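Local coordinates for probable oxidoreductase (Pseudomonas aeruginosa, PDB 4B7C), which is a probable NADP-dependent oxidoreductase of the medium-chain dehydrogenase/reductase family whose substrate has not been established, at residues B[136-141]-B[291-296]. Residues are numbered along the deposited sequence; the frame is centred on the assembly and turned at random.
Sequences TAYFAL and LKEMAT
Tyr138 reaches from helix 132-145 across to helix 287-299, where it lays CD1 alongside Met294 CE and presents its hydroxyl end to Glu293. The backbones stay well apart, with the CA atoms of Tyr138 and Met294 at 8.2 Å. The CB bond of the tyrosine already points to helix 287-299, and the anti torsion (chi1 -174°) carries the ring on in that direction, so that its length spans the gap.

At the far end of the ring, Tyr138 OH donates a short hydrogen bond to Glu293 OE1, 2.5 Å long. The hydroxyl meets the anti side of that oxygen, 16° out of the carboxylate plane. OE1 itself sits at the edge of the ring, close to the ring plane. The glutamate runs crosswise to the tyrosine, and its carboxylate is turned 60° from the ring. The bond probably favours the charged form of Glu293.

Met294 makes the apolar half of the contact. Two successive bends in its chain bring CE round to the ring, 4.0 Å from Tyr138 CD1. The methyl approaches obliquely. Met294 is buried, and it also touches Leu130 of a loop and Met135 of helix 132-145.

Tyr138 CD2 stands 3.6 Å above the centre of the Phe139 ring, while Phe139 CG lies at the edge of the tyrosine ring. One ring thus presents its edge to the other's face. Phe139 also stacks on Tyr283.

Elsewhere on helix 132-145, Ala137 and Leu141 pack on helix 161-172, while Ala140 and Leu141 touch Phe223 of the parallel sheet. The contact therefore ties helix 287-299 to a helix packed against the Rossmann-type nucleotide-binding domain of a medium-chain dehydrogenase/reductase.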
loop_
_atom_site.group_PDB
_atom_site.type_symbol
_atom_site.label_atom_id
_atom_site.label_comp_id
_atom_site.label_asym_id
_atom_site.label_seq_id
_atom_site.Cartn_x
_atom_site.Cartn_y
_atom_site.Cartn_z
ATOM N N THR B 136 16.368 -4.110 10.894
ATOM C CA THR B 136 15.240 -3.462 10.206
ATOM C C THR B 136 15.577 -3.326 8.715
ATOM O O THR B 136 14.806 -3.722 7.854
ATOM C CB THR B 136 14.909 -2.081 10.794
ATOM O OG1 THR B 136 14.452 -2.244 12.129
ATOM C CG2 THR B 136 13.799 -1.340 9.962
ATOM N N ALA B 137 16.757 -2.775 8.431
ATOM C CA ALA B 137 17.225 -2.602 7.052
ATOM C C ALA B 137 17.254 -3.935 6.337
ATOM O O ALA B 137 16.765 -4.072 5.218
ATOM C CB ALA B 137 18.620 -1.952 7.022
ATOM N N TYR B 138 17.857 -4.914 6.992
ATOM C CA TYR B 138 18.066 -6.237 6.414
ATOM C C TYR B 138 16.746 -6.908 6.030
ATOM O O TYR B 138 16.545 -7.296 4.871
ATOM C CB TYR B 138 18.813 -7.110 7.427
ATOM C CG TYR B 138 19.215 -8.465 6.923
ATOM C CD1 TYR B 138 20.443 -8.655 6.289
ATOM C CD2 TYR B 138 18.394 -9.576 7.114
ATOM C CE1 TYR B 138 20.820 -9.903 5.834
ATOM C CE2 TYR B 138 18.771 -10.833 6.665
ATOM C CZ TYR B 138 19.983 -10.988 6.025
ATOM O OH TYR B 138 20.370 -12.229 5.587
ATOM N N PHE B 139 15.846 -7.030 6.996
ATOM C CA PHE B 139 14.592 -7.750 6.747
ATOM C C PHE B 139 13.596 -6.939 5.910
ATOM O O PHE B 139 12.954 -7.481 5.021
ATOM C CB PHE B 139 13.977 -8.268 8.050
ATOM C CG PHE B 139 14.765 -9.386 8.659
ATOM C CD1 PHE B 139 14.821 -10.614 8.035
ATOM C CD2 PHE B 139 15.489 -9.194 9.819
ATOM C CE1 PHE B 139 15.581 -11.642 8.566
ATOM C CE2 PHE B 139 16.259 -10.215 10.353
ATOM C CZ PHE B 139 16.304 -11.439 9.728
ATOM N N ALA B 140 13.498 -5.650 6.176
ATOM C CA ALA B 140 12.590 -4.778 5.414
ATOM C C ALA B 140 12.966 -4.756 3.937
ATOM O O ALA B 140 12.121 -4.972 3.065
ATOM C CB ALA B 140 12.575 -3.383 5.995
ATOM N N LEU B 141 14.251 -4.554 3.649
ATOM C CA LEU B 141 14.704 -4.519 2.257
ATOM C C LEU B 141 14.549 -5.861 1.583
ATOM O O LEU B 141 13.929 -5.968 0.535
ATOM C CB LEU B 141 16.172 -4.064 2.137
ATOM C CG LEU B 141 16.697 -4.009 0.691
ATOM C CD1 LEU B 141 15.967 -2.909 -0.078
ATOM C CD2 LEU B 141 18.207 -3.784 0.629
ATOM N N LEU B 291 21.894 -11.717 11.525
ATOM C CA LEU B 291 23.073 -11.215 12.230
ATOM C C LEU B 291 24.354 -11.859 11.686
ATOM O O LEU B 291 25.361 -11.184 11.488
ATOM C CB LEU B 291 22.975 -11.467 13.738
ATOM C CG LEU B 291 21.907 -10.599 14.438
ATOM C CD1 LEU B 291 21.690 -10.992 15.896
ATOM C CD2 LEU B 291 22.215 -9.107 14.346
ATOM N N LYS B 292 24.296 -13.163 11.445
ATOM C CA LYS B 292 25.450 -13.908 10.932
ATOM C C LYS B 292 25.883 -13.350 9.576
ATOM O O LYS B 292 27.065 -13.126 9.353
ATOM C CB LYS B 292 25.136 -15.407 10.822
ATOM C CG LYS B 292 26.319 -16.283 10.419
ATOM C CD LYS B 292 25.892 -17.728 10.169
ATOM C CE LYS B 292 26.979 -18.530 9.460
ATOM N NZ LYS B 292 26.474 -19.815 8.903
ATOM N N GLU B 293 24.932 -13.143 8.672
ATOM C CA GLU B 293 25.263 -12.618 7.350
ATOM C C GLU B 293 25.785 -11.183 7.436
ATOM O O GLU B 293 26.786 -10.851 6.813
ATOM C CB GLU B 293 24.091 -12.681 6.378
ATOM C CG GLU B 293 24.477 -12.165 4.999
ATOM C CD GLU B 293 23.551 -12.623 3.892
ATOM O OE1 GLU B 293 22.330 -12.418 4.010
ATOM O OE2 GLU B 293 24.054 -13.150 2.880
ATOM N N MET B 294 25.110 -10.353 8.224
ATOM C CA MET B 294 25.534 -8.961 8.438
ATOM C C MET B 294 26.970 -8.897 8.971
ATOM O O MET B 294 27.772 -8.094 8.513
ATOM C CB MET B 294 24.593 -8.245 9.410
ATOM C CG MET B 294 24.944 -6.783 9.674
ATOM S SD MET B 294 24.696 -5.724 8.212
ATOM C CE MET B 294 22.936 -6.003 7.996
ATOM N N ALA B 295 27.277 -9.750 9.939
ATOM C CA ALA B 295 28.623 -9.823 10.534
ATOM C C ALA B 295 29.710 -10.115 9.489
ATOM O O ALA B 295 30.788 -9.533 9.538
ATOM C CB ALA B 295 28.671 -10.868 11.652
ATOM N N THR B 296 29.429 -11.008 8.550
ATOM C CA THR B 296 30.401 -11.336 7.498
ATOM C C THR B 296 30.580 -10.161 6.520
ATOM O O THR B 296 31.691 -9.879 6.076
ATOM C CB THR B 296 30.031 -12.619 6.729
ATOM O OG1 THR B 296 28.863 -12.392 5.939
ATOM C CG2 THR B 296 29.767 -13.756 7.695
#